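Local coordinates for response regulator (Pseudomonas putida, PDB 3HDV), which is a response regulator whose receiver domain, the part present here, probably takes up a phosphoryl group in two-component signalling to control transcription, at residues L25-K28 with D33-G36; S83-S88 with E119-E124; E42-L47 with L68-T73; V104-L109 with L114-E119. All blocks are in the same frame, centred on the assembly; numbering follows the deposited sequence.

Contact 1 of 4, residues L25-K28 with D33-G36; sequences LYLK and DAVG
K28 reaches across to D33 and A34 with its outer methylene, CE. From CB, K28 CG leaves beside the backbone N (chi1 -59°), and the chain then runs on extended. K28 CG comes within 4.1 Å of A34 N. K28 CE makes the nearest approach, 3.4 Å from A34 O, and also lies 3.9 Å from D33 OD1. At the tip, K28 NZ is 4.0 Å from A34 O. K28 NZ is 4.5 Å from D33 OD1, so the opposite charges are near without forming a salt bridge. D33 OD2 is instead paired with R52.

One residue earlier, L27 supplies the apolar part. Its CB and CD1 both meet the methyl of A34, with L27 CD1 to A34 CB at 3.8 Å. L27 also rests on V10 and V12 of strand 9-13.

The contact closes the beta-alpha-beta unit of strand 9-13, helix 17-29 and strand 33-37. L27 and A34 are buried, while K28 lies at the surface. The chemistry implies that apolar packing seats this end of the helix on an outermost strand of this chain's sheet, while the K28 ammonium probably gives only a loose electrostatic attraction to D33.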
loop_
_atom_site.group_PDB
_atom_site.type_symbol
_atom_site.label_atom_id
_atom_site.label_comp_id
_atom_site.label_asym_id
_atom_site.label_seq_id
_atom_site.Cartn_x
_atom_site.Cartn_y
_atom_site.Cartn_z
ATOM N N LEU B 25 -0.251 4.332 3.080
ATOM C CA LEU B 25 -1.455 4.073 3.860
ATOM C C LEU B 25 -1.124 3.377 5.208
ATOM O O LEU B 25 -1.681 3.717 6.251
ATOM C CB LEU B 25 -2.444 3.210 3.060
ATOM C CG LEU B 25 -3.707 2.799 3.819
ATOM C CD1 LEU B 25 -4.538 4.057 4.169
ATOM C CD2 LEU B 25 -4.515 1.785 2.988
ATOM N N TYR B 26 -0.261 2.373 5.164
ATOM C CA TYR B 26 0.106 1.645 6.362
ATOM C C TYR B 26 0.755 2.611 7.348
ATOM O O TYR B 26 0.341 2.661 8.510
ATOM C CB TYR B 26 1.001 0.441 6.052
ATOM C CG TYR B 26 1.260 -0.444 7.264
ATOM C CD1 TYR B 26 0.338 -1.434 7.636
ATOM C CD2 TYR B 26 2.404 -0.269 8.060
ATOM C CE1 TYR B 26 0.551 -2.240 8.783
ATOM C CE2 TYR B 26 2.636 -1.065 9.207
ATOM C CZ TYR B 26 1.703 -2.049 9.556
ATOM O OH TYR B 26 1.934 -2.862 10.663
ATOM N N LEU B 27 1.739 3.395 6.888
ATOM C CA LEU B 27 2.398 4.402 7.753
ATOM C C LEU B 27 1.417 5.392 8.339
ATOM O O LEU B 27 1.406 5.623 9.561
ATOM C CB LEU B 27 3.533 5.127 7.013
ATOM C CG LEU B 27 4.706 4.197 6.685
ATOM C CD1 LEU B 27 5.683 4.838 5.651
ATOM C CD2 LEU B 27 5.466 3.817 7.978
ATOM N N LYS B 28 0.575 5.961 7.479
ATOM C CA LYS B 28 -0.510 6.855 7.942
ATOM C C LYS B 28 -1.522 6.184 8.905
ATOM O O LYS B 28 -1.894 6.784 9.926
ATOM C CB LYS B 28 -1.168 7.635 6.783
ATOM C CG LYS B 28 -0.147 8.557 5.972
ATOM C CD LYS B 28 -0.939 9.485 5.008
ATOM C CE LYS B 28 -0.081 10.400 4.214
ATOM N NZ LYS B 28 -0.916 11.261 3.269
ATOM N N ASP B 33 3.132 10.307 9.124
ATOM C CA ASP B 33 3.017 11.007 7.862
ATOM C C ASP B 33 3.997 10.435 6.823
ATOM O O ASP B 33 5.140 10.133 7.153
ATOM C CB ASP B 33 3.401 12.440 8.103
ATOM C CG ASP B 33 2.590 13.393 7.325
ATOM O OD1 ASP B 33 1.856 12.960 6.371
ATOM O OD2 ASP B 33 2.710 14.603 7.682
ATOM N N ALA B 34 3.557 10.307 5.579
ATOM C CA ALA B 34 4.433 9.730 4.551
ATOM C C ALA B 34 4.158 10.333 3.222
ATOM O O ALA B 34 3.045 10.667 2.945
ATOM C CB ALA B 34 4.261 8.202 4.497
ATOM N N VAL B 35 5.180 10.441 2.374
ATOM C CA VAL B 35 4.962 10.942 1.011
ATOM C C VAL B 35 5.687 10.000 0.084
ATOM O O VAL B 35 6.529 9.246 0.547
ATOM C CB VAL B 35 5.491 12.375 0.816
ATOM C CG1 VAL B 35 4.517 13.376 1.524
ATOM C CG2 VAL B 35 6.928 12.525 1.343
ATOM N N GLY B 36 5.349 10.021 -1.198
ATOM C CA GLY B 36 5.893 9.035 -2.131
ATOM C C GLY B 36 6.640 9.663 -3.268
ATOM O O GLY B 36 6.265 10.755 -3.713
#

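Contact 2 of 4, residues S83-S88 with E119-E124; sequences SIIVVS and ELVNKE
S83 and E124 make the polar part of this contact, where the C-terminal end of helix 114-124 meets S83. S83 OG donates a short hydrogen bond of 2.5 Å to E124 OE1. The hydroxyl meets that oxygen on its anti side, 24° out of the carboxylate plane. The bend in the E124 chain at chi2 (-62°) brings OE1 onto the S83 hydroxyl. S83 CB also lies 3.4 Å from E124 OE1.

The apolar part is built on one methyl group. I85 points at the helix, and I85 CD1 sits 3.8 Å from L120 CB and 4.0 Å from V121 CG2. The methyl thus packs against two consecutive helix residues. The I85 side chain crosses V121 at about a right angle and L120 obliquely. L120 also leans on D106 and L108 of the neighbouring strand, and V121 on L55 of strand 53-58.

The local axes of 83-88 and 119-124 run almost exactly antiparallel, 175° between their directions, and are 10.2 Å apart. This is the last helix of the receiver fold lying over an inner strand of its parallel sheet, next to strand 106-109. The two kinds of contact sit at different levels. I85 joins strand to helix by apolar packing, while the S83 hydroxyl gives the partly exposed carboxylate at the helix end a fixed partner.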
loop_
_atom_site.group_PDB
_atom_site.type_symbol
_atom_site.label_atom_id
_atom_site.label_comp_id
_atom_site.label_asym_id
_atom_site.label_seq_id
_atom_site.Cartn_x
_atom_site.Cartn_y
_atom_site.Cartn_z
ATOM N N SER B 83 18.644 8.761 7.329
ATOM C CA SER B 83 18.239 7.404 7.670
ATOM C C SER B 83 17.524 6.712 6.501
ATOM O O SER B 83 16.545 7.229 5.989
ATOM C CB SER B 83 17.262 7.491 8.818
ATOM O OG SER B 83 18.003 7.780 9.964
ATOM N N ILE B 84 18.002 5.533 6.128
ATOM C CA ILE B 84 17.442 4.814 4.992
ATOM C C ILE B 84 17.205 3.368 5.401
ATOM O O ILE B 84 18.085 2.717 5.976
ATOM C CB ILE B 84 18.387 4.891 3.783
ATOM C CG1 ILE B 84 18.556 6.354 3.357
ATOM C CG2 ILE B 84 17.895 4.045 2.572
ATOM C CD1 ILE B 84 19.614 6.475 2.269
ATOM N N ILE B 85 15.995 2.898 5.107
ATOM C CA ILE B 85 15.610 1.496 5.271
ATOM C C ILE B 85 15.332 0.979 3.816
ATOM O O ILE B 85 14.566 1.575 3.059
ATOM C CB ILE B 85 14.346 1.327 6.131
ATOM C CG1 ILE B 85 14.585 1.758 7.579
ATOM C CG2 ILE B 85 13.824 -0.188 6.045
ATOM C CD1 ILE B 85 13.314 1.898 8.367
ATOM N N VAL B 86 16.010 -0.096 3.443
ATOM C CA VAL B 86 15.812 -0.752 2.135
ATOM C C VAL B 86 14.749 -1.838 2.316
ATOM O O VAL B 86 14.845 -2.660 3.250
ATOM C CB VAL B 86 17.127 -1.305 1.617
ATOM C CG1 VAL B 86 16.913 -2.272 0.389
ATOM C CG2 VAL B 86 18.066 -0.064 1.206
ATOM N N VAL B 87 13.726 -1.782 1.474
ATOM C CA VAL B 87 12.760 -2.890 1.316
ATOM C C VAL B 87 12.816 -3.402 -0.120
ATOM O O VAL B 87 12.234 -2.797 -1.019
ATOM C CB VAL B 87 11.350 -2.501 1.805
ATOM C CG1 VAL B 87 10.386 -3.717 1.703
ATOM C CG2 VAL B 87 11.424 -2.031 3.332
ATOM N N SER B 88 13.480 -4.551 -0.330
ATOM C CA SER B 88 13.854 -4.959 -1.684
ATOM C C SER B 88 13.120 -6.138 -2.314
ATOM O O SER B 88 12.878 -7.180 -1.648
ATOM C CB SER B 88 15.330 -5.311 -1.667
ATOM O OG SER B 88 15.782 -5.536 -2.971
ATOM N N GLU B 119 8.702 -1.240 13.732
ATOM C CA GLU B 119 9.684 -1.164 14.839
ATOM C C GLU B 119 10.903 -0.344 14.440
ATOM O O GLU B 119 11.312 0.547 15.170
ATOM C CB GLU B 119 10.131 -2.564 15.256
ATOM C CG GLU B 119 9.118 -3.266 16.113
ATOM C CD GLU B 119 9.539 -4.677 16.494
ATOM O OE1 GLU B 119 8.623 -5.537 16.637
ATOM O OE2 GLU B 119 10.771 -4.931 16.629
ATOM N N LEU B 120 11.475 -0.638 13.264
ATOM C CA LEU B 120 12.590 0.155 12.724
ATOM C C LEU B 120 12.236 1.619 12.515
ATOM O O LEU B 120 13.025 2.478 12.861
ATOM C CB LEU B 120 13.115 -0.430 11.412
ATOM C CG LEU B 120 13.607 -1.863 11.411
ATOM C CD1 LEU B 120 13.847 -2.323 9.948
ATOM C CD2 LEU B 120 14.863 -2.047 12.284
ATOM N N VAL B 121 11.062 1.901 11.947
ATOM C CA VAL B 121 10.617 3.288 11.722
ATOM C C VAL B 121 10.427 4.096 13.030
ATOM O O VAL B 121 10.961 5.213 13.179
ATOM C CB VAL B 121 9.310 3.337 10.862
ATOM C CG1 VAL B 121 8.760 4.726 10.836
ATOM C CG2 VAL B 121 9.576 2.832 9.444
ATOM N N ASN B 122 9.664 3.524 13.958
ATOM C CA ASN B 122 9.455 4.101 15.298
ATOM C C ASN B 122 10.762 4.394 16.022
ATOM O O ASN B 122 10.933 5.492 16.578
ATOM C CB ASN B 122 8.563 3.174 16.136
ATOM C CG ASN B 122 7.094 3.255 15.723
ATOM O OD1 ASN B 122 6.679 4.234 15.127
ATOM N ND2 ASN B 122 6.302 2.232 16.058
ATOM N N LYS B 123 11.694 3.440 15.965
ATOM C CA LYS B 123 13.006 3.601 16.565
ATOM C C LYS B 123 13.821 4.724 15.933
ATOM O O LYS B 123 14.405 5.561 16.648
ATOM C CB LYS B 123 13.765 2.266 16.526
ATOM C CG LYS B 123 15.223 2.337 17.002
ATOM C CD LYS B 123 15.702 0.946 17.429
ATOM C CE LYS B 123 17.233 0.861 17.530
ATOM N NZ LYS B 123 17.699 -0.557 17.773
ATOM N N GLU B 124 13.893 4.747 14.603
ATOM C CA GLU B 124 14.604 5.814 13.907
ATOM C C GLU B 124 13.985 7.180 14.120
ATOM O O GLU B 124 14.699 8.164 14.273
ATOM C CB GLU B 124 14.705 5.539 12.410
ATOM C CG GLU B 124 15.843 4.617 12.033
ATOM C CD GLU B 124 17.228 5.170 12.383
ATOM O OE1 GLU B 124 17.625 6.263 11.934
ATOM O OE2 GLU B 124 17.953 4.472 13.080
#

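Contact 3 of 4, residues E42-L47 with L68-T73; sequences EARLYL and LDLIRT
R44 and L70 pass each other where helices 40-49 and 67-75 meet on one face of the sheet of the receiver domain, a CheY-like alternating beta/alpha fold. The two helices run roughly side by side, their local axes 11.0 Å apart at -30°.

The apolar contact lies deepest. Both methyls of L70 pack on A43, with L70 CD2 to A43 CB at 3.8 Å. L70 CG stands anti to the backbone N (chi1 164°), which swings the branch across to the other helix. L70 CD1 is also 4.0 Å from R44 CG, where the arginine chain slides past in the opposite direction. A43 and L70 both rest on V13 of strand 9-13.

The polar contact lies farther out. R44 NH1 donates to T73 OG1 over 3.1 Å at 154°, and the oxygen lies at the edge of the guanidinium, almost in its plane. R44 NH2 forms salt bridges with E65 and E41, so the group is tied down on more than one side. A valine in place of T73 would probably leave R44 NH1 without this acceptor and the L70 carbonyl without the hydroxyl it receives.

The threonine oxygen therefore serves both helices: while accepting from R44, T73 OG1 donates to L70 O, one turn back in its own helix, at 2.9 Å.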
loop_
_atom_site.group_PDB
_atom_site.type_symbol
_atom_site.label_atom_id
_atom_site.label_comp_id
_atom_site.label_asym_id
_atom_site.label_seq_id
_atom_site.Cartn_x
_atom_site.Cartn_y
_atom_site.Cartn_z
ATOM N N GLU B 42 12.704 11.734 -8.563
ATOM C CA GLU B 42 11.702 12.314 -7.695
ATOM C C GLU B 42 12.118 12.233 -6.234
ATOM O O GLU B 42 11.829 13.161 -5.456
ATOM C CB GLU B 42 10.343 11.662 -7.894
ATOM C CG GLU B 42 9.227 12.610 -8.148
ATOM C CD GLU B 42 7.887 12.103 -7.635
ATOM O OE1 GLU B 42 7.577 10.935 -7.872
ATOM O OE2 GLU B 42 7.158 12.883 -6.961
ATOM N N ALA B 43 12.819 11.162 -5.848
ATOM C CA ALA B 43 13.325 11.058 -4.464
ATOM C C ALA B 43 14.260 12.233 -4.156
ATOM O O ALA B 43 14.153 12.824 -3.089
ATOM C CB ALA B 43 14.086 9.724 -4.194
ATOM N N ARG B 44 15.220 12.518 -5.051
ATOM C CA ARG B 44 16.211 13.592 -4.813
ATOM C C ARG B 44 15.494 14.986 -4.747
ATOM O O ARG B 44 15.779 15.807 -3.875
ATOM C CB ARG B 44 17.313 13.553 -5.879
ATOM C CG ARG B 44 18.370 12.485 -5.644
ATOM C CD ARG B 44 19.511 12.596 -6.671
ATOM N NE ARG B 44 19.010 12.217 -7.973
ATOM C CZ ARG B 44 19.220 11.025 -8.522
ATOM N NH1 ARG B 44 19.940 10.099 -7.892
ATOM N NH2 ARG B 44 18.684 10.759 -9.693
ATOM N N LEU B 45 14.501 15.197 -5.596
ATOM C CA LEU B 45 13.650 16.392 -5.491
ATOM C C LEU B 45 12.992 16.570 -4.128
ATOM O O LEU B 45 13.107 17.638 -3.517
ATOM C CB LEU B 45 12.596 16.409 -6.591
ATOM C CG LEU B 45 13.176 16.626 -7.994
ATOM C CD1 LEU B 45 12.072 16.466 -9.018
ATOM C CD2 LEU B 45 13.827 18.052 -8.088
ATOM N N TYR B 46 12.282 15.533 -3.666
ATOM C CA TYR B 46 11.601 15.580 -2.404
ATOM C C TYR B 46 12.593 15.935 -1.294
ATOM O O TYR B 46 12.327 16.808 -0.449
ATOM C CB TYR B 46 10.901 14.234 -2.092
ATOM C CG TYR B 46 9.408 14.386 -2.007
ATOM C CD1 TYR B 46 8.884 15.322 -1.155
ATOM C CD2 TYR B 46 8.525 13.646 -2.804
ATOM C CE1 TYR B 46 7.526 15.527 -1.035
ATOM C CE2 TYR B 46 7.103 13.845 -2.677
ATOM C CZ TYR B 46 6.645 14.788 -1.769
ATOM O OH TYR B 46 5.306 15.114 -1.566
ATOM N N LEU B 47 13.738 15.252 -1.310
ATOM C CA LEU B 47 14.767 15.474 -0.296
ATOM C C LEU B 47 15.270 16.929 -0.283
ATOM O O LEU B 47 15.464 17.509 0.787
ATOM C CB LEU B 47 15.939 14.509 -0.473
ATOM C CG LEU B 47 15.626 13.031 -0.172
ATOM C CD1 LEU B 47 16.814 12.176 -0.551
ATOM C CD2 LEU B 47 15.257 12.836 1.272
ATOM N N LEU B 68 20.155 1.268 -5.387
ATOM C CA LEU B 68 21.551 1.365 -4.982
ATOM C C LEU B 68 22.199 2.696 -5.477
ATOM O O LEU B 68 22.900 3.370 -4.721
ATOM C CB LEU B 68 22.363 0.161 -5.452
ATOM C CG LEU B 68 23.870 0.169 -5.394
ATOM C CD1 LEU B 68 24.383 0.451 -4.020
ATOM C CD2 LEU B 68 24.447 -1.156 -5.960
ATOM N N ASP B 69 21.960 3.054 -6.725
ATOM C CA ASP B 69 22.504 4.313 -7.261
ATOM C C ASP B 69 21.917 5.503 -6.497
ATOM O O ASP B 69 22.637 6.451 -6.207
ATOM C CB ASP B 69 22.170 4.453 -8.745
ATOM C CG ASP B 69 23.101 3.646 -9.645
ATOM O OD1 ASP B 69 24.218 3.316 -9.231
ATOM O OD2 ASP B 69 22.711 3.358 -10.786
ATOM N N LEU B 70 20.623 5.467 -6.162
ATOM C CA LEU B 70 20.008 6.559 -5.410
ATOM C C LEU B 70 20.688 6.728 -4.062
ATOM O O LEU B 70 21.065 7.840 -3.674
ATOM C CB LEU B 70 18.507 6.336 -5.230
ATOM C CG LEU B 70 17.777 7.173 -4.155
ATOM C CD1 LEU B 70 17.800 8.694 -4.510
ATOM C CD2 LEU B 70 16.336 6.719 -3.966
ATOM N N ILE B 71 20.869 5.636 -3.337
ATOM C CA ILE B 71 21.566 5.676 -2.069
ATOM C C ILE B 71 22.986 6.254 -2.179
ATOM O O ILE B 71 23.386 7.083 -1.366
ATOM C CB ILE B 71 21.572 4.250 -1.366
ATOM C CG1 ILE B 71 20.118 3.846 -1.079
ATOM C CG2 ILE B 71 22.410 4.279 -0.097
ATOM C CD1 ILE B 71 19.908 2.376 -0.647
ATOM N N ARG B 72 23.733 5.822 -3.179
ATOM C CA ARG B 72 25.069 6.364 -3.419
ATOM C C ARG B 72 25.046 7.878 -3.607
ATOM O O ARG B 72 25.853 8.582 -3.017
ATOM C CB ARG B 72 25.674 5.747 -4.678
ATOM C CG ARG B 72 26.510 4.531 -4.443
ATOM C CD ARG B 72 26.519 3.749 -5.740
ATOM N NE ARG B 72 27.205 2.484 -5.598
ATOM C CZ ARG B 72 27.150 1.508 -6.498
ATOM N NH1 ARG B 72 26.429 1.659 -7.600
ATOM N NH2 ARG B 72 27.822 0.384 -6.287
ATOM N N THR B 73 24.122 8.393 -4.408
ATOM C CA THR B 73 24.094 9.864 -4.568
ATOM C C THR B 73 23.697 10.573 -3.280
ATOM O O THR B 73 24.177 11.702 -3.006
ATOM C CB THR B 73 23.195 10.338 -5.697
ATOM O OG1 THR B 73 21.820 10.082 -5.383
ATOM C CG2 THR B 73 23.600 9.699 -7.005
#

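Contact 4 of 4, residues V104-L109 with L114-E119; sequences VVDFLL and LGKLLE
The D106 carboxylate meets K116, with D106 OD2 3.9 Å from K116 CE. D106 OD1 accepts from F107 N at 2.8 Å, met on its anti side and 25° out of the plane. A water links the two residues, donating to D106 OD1 at 2.7 Å and accepting from K116 NZ at 2.8 Å. D106 OD2 and K116 NZ are 4.3 Å apart, beyond a salt bridge. H101 of the third subunit forms a hydrogen bond with D106 OD1. The F107 ring has L109 CD2 at its edge.

K116 CG lies anti to the backbone N (chi1 179°), and the extended chain carries CE and NZ over L108 to D106. In the apolar centre L108 CD1 touches K116 CE at 4.0 Å, and L108 CD2 meets L117 CB at 4.1 Å. Cutting L108 back to an alanine is likely to leave a gap where K116 CD, K116 CE and L117 CB now pack on its methyls.

Strand 106-109, outermost in this chain's sheet, lies beside 83-88, and residues 114-119 run nearly antiparallel to it. F107 points to the other face and packs on helix 93-101. V97 of the third subunit packs on D106 and F107.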
loop_
_atom_site.group_PDB
_atom_site.type_symbol
_atom_site.label_atom_id
_atom_site.label_comp_id
_atom_site.label_asym_id
_atom_site.label_seq_id
_atom_site.Cartn_x
_atom_site.Cartn_y
_atom_site.Cartn_z
ATOM N N VAL B 104 22.884 1.695 5.486
ATOM C CA VAL B 104 21.433 1.748 5.655
ATOM C C VAL B 104 21.034 1.344 7.082
ATOM O O VAL B 104 21.765 0.647 7.744
ATOM C CB VAL B 104 20.687 0.963 4.544
ATOM C CG1 VAL B 104 21.059 1.509 3.180
ATOM C CG2 VAL B 104 20.968 -0.575 4.628
ATOM N N VAL B 105 19.889 1.792 7.564
ATOM C CA VAL B 105 19.349 1.353 8.886
ATOM C C VAL B 105 19.084 -0.168 8.888
ATOM O O VAL B 105 19.440 -0.874 9.843
ATOM C CB VAL B 105 18.041 2.101 9.179
ATOM C CG1 VAL B 105 17.244 1.520 10.423
ATOM C CG2 VAL B 105 18.359 3.612 9.355
ATOM N N ASP B 106 18.409 -0.667 7.845
ATOM C CA ASP B 106 18.266 -2.116 7.705
ATOM C C ASP B 106 17.935 -2.419 6.264
ATOM O O ASP B 106 17.668 -1.483 5.487
ATOM C CB ASP B 106 17.135 -2.652 8.601
ATOM C CG ASP B 106 17.372 -4.098 9.063
ATOM O OD1 ASP B 106 18.153 -4.900 8.451
ATOM O OD2 ASP B 106 16.776 -4.430 10.095
ATOM N N PHE B 107 17.912 -3.725 5.927
ATOM C CA PHE B 107 17.732 -4.191 4.556
ATOM C C PHE B 107 16.729 -5.319 4.728
ATOM O O PHE B 107 17.081 -6.379 5.230
ATOM C CB PHE B 107 19.092 -4.677 4.025
ATOM C CG PHE B 107 19.124 -5.081 2.561
ATOM C CD1 PHE B 107 19.955 -4.408 1.674
ATOM C CD2 PHE B 107 18.398 -6.184 2.086
ATOM C CE1 PHE B 107 20.036 -4.770 0.305
ATOM C CE2 PHE B 107 18.457 -6.564 0.706
ATOM C CZ PHE B 107 19.281 -5.860 -0.177
ATOM N N LEU B 108 15.489 -5.097 4.310
ATOM C CA LEU B 108 14.439 -6.087 4.434
ATOM C C LEU B 108 14.069 -6.656 3.082
ATOM O O LEU B 108 14.047 -5.932 2.096
ATOM C CB LEU B 108 13.188 -5.435 5.029
ATOM C CG LEU B 108 13.030 -5.308 6.543
ATOM C CD1 LEU B 108 14.267 -4.903 7.221
ATOM C CD2 LEU B 108 11.826 -4.405 6.964
ATOM N N LEU B 109 13.690 -7.925 3.032
ATOM C CA LEU B 109 13.204 -8.505 1.771
ATOM C C LEU B 109 11.688 -8.488 1.698
ATOM O O LEU B 109 11.003 -8.677 2.705
ATOM C CB LEU B 109 13.776 -9.923 1.540
ATOM C CG LEU B 109 15.310 -10.104 1.450
ATOM C CD1 LEU B 109 15.667 -11.615 1.427
ATOM C CD2 LEU B 109 15.826 -9.447 0.195
ATOM N N LEU B 114 5.844 -6.182 8.087
ATOM C CA LEU B 114 5.337 -4.871 8.477
ATOM C C LEU B 114 5.579 -4.530 9.956
ATOM O O LEU B 114 5.931 -3.390 10.306
ATOM C CB LEU B 114 3.847 -4.781 8.118
ATOM C CG LEU B 114 3.566 -4.686 6.610
ATOM C CD1 LEU B 114 2.080 -4.732 6.384
ATOM C CD2 LEU B 114 4.092 -3.378 6.073
ATOM N N GLY B 115 5.391 -5.528 10.828
ATOM C CA GLY B 115 5.626 -5.318 12.230
ATOM C C GLY B 115 7.080 -4.968 12.446
ATOM O O GLY B 115 7.372 -4.018 13.178
ATOM N N LYS B 116 7.996 -5.719 11.836
ATOM C CA LYS B 116 9.429 -5.366 11.943
ATOM C C LYS B 116 9.731 -3.992 11.325
ATOM O O LYS B 116 10.501 -3.180 11.890
ATOM C CB LYS B 116 10.303 -6.413 11.265
ATOM C CG LYS B 116 11.833 -6.129 11.295
ATOM C CD LYS B 116 12.556 -7.053 10.284
ATOM C CE LYS B 116 14.090 -7.170 10.550
ATOM N NZ LYS B 116 14.732 -8.232 9.643
ATOM N N LEU B 117 9.152 -3.735 10.153
ATOM C CA LEU B 117 9.306 -2.391 9.529
ATOM C C LEU B 117 8.910 -1.248 10.475
ATOM O O LEU B 117 9.645 -0.275 10.623
ATOM C CB LEU B 117 8.519 -2.276 8.213
ATOM C CG LEU B 117 8.642 -0.949 7.438
ATOM C CD1 LEU B 117 10.110 -0.505 7.083
ATOM C CD2 LEU B 117 7.803 -1.050 6.123
ATOM N N LEU B 118 7.729 -1.358 11.070
ATOM C CA LEU B 118 7.247 -0.330 11.959
ATOM C C LEU B 118 8.185 -0.139 13.187
ATOM O O LEU B 118 8.481 0.998 13.606
ATOM C CB LEU B 118 5.791 -0.633 12.331
ATOM C CG LEU B 118 5.021 0.404 13.139
ATOM C CD1 LEU B 118 4.625 1.650 12.276
ATOM C CD2 LEU B 118 3.786 -0.255 13.969
ATOM N N GLU B 119 8.702 -1.240 13.732
ATOM C CA GLU B 119 9.684 -1.164 14.839
ATOM C C GLU B 119 10.903 -0.344 14.440
ATOM O O GLU B 119 11.312 0.547 15.170
ATOM C CB GLU B 119 10.131 -2.564 15.256
ATOM C CG GLU B 119 9.118 -3.266 16.113
ATOM C CD GLU B 119 9.539 -4.677 16.494
ATOM O OE1 GLU B 119 8.623 -5.537 16.637
ATOM O OE2 GLU B 119 10.771 -4.931 16.629
HETATM O O HOH W 1 17.284 -7.355 8.975
#

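From the N terminus, contact 1 closes first, a short turn between helix 17-29 and strand 33-37, an outermost strand of this chain's sheet. Contact 3 follows. It spans strand 53-58 and joins two helices on one face of the sheet. Contact 2 opens next at strand 83-88 and ends on the last helix. Contact 4 opens and closes within that span, and the two share E119. Their strands are neighbours in the sheet, so helix 114-124 bridges both. No loops cross. Contact 3 touches contacts 2 and 4 through I71, which meets V86, I84 and V104. Y46 packs on V35 and G36, and Y26 on L114, linking contact 1 to contacts 3 and 4.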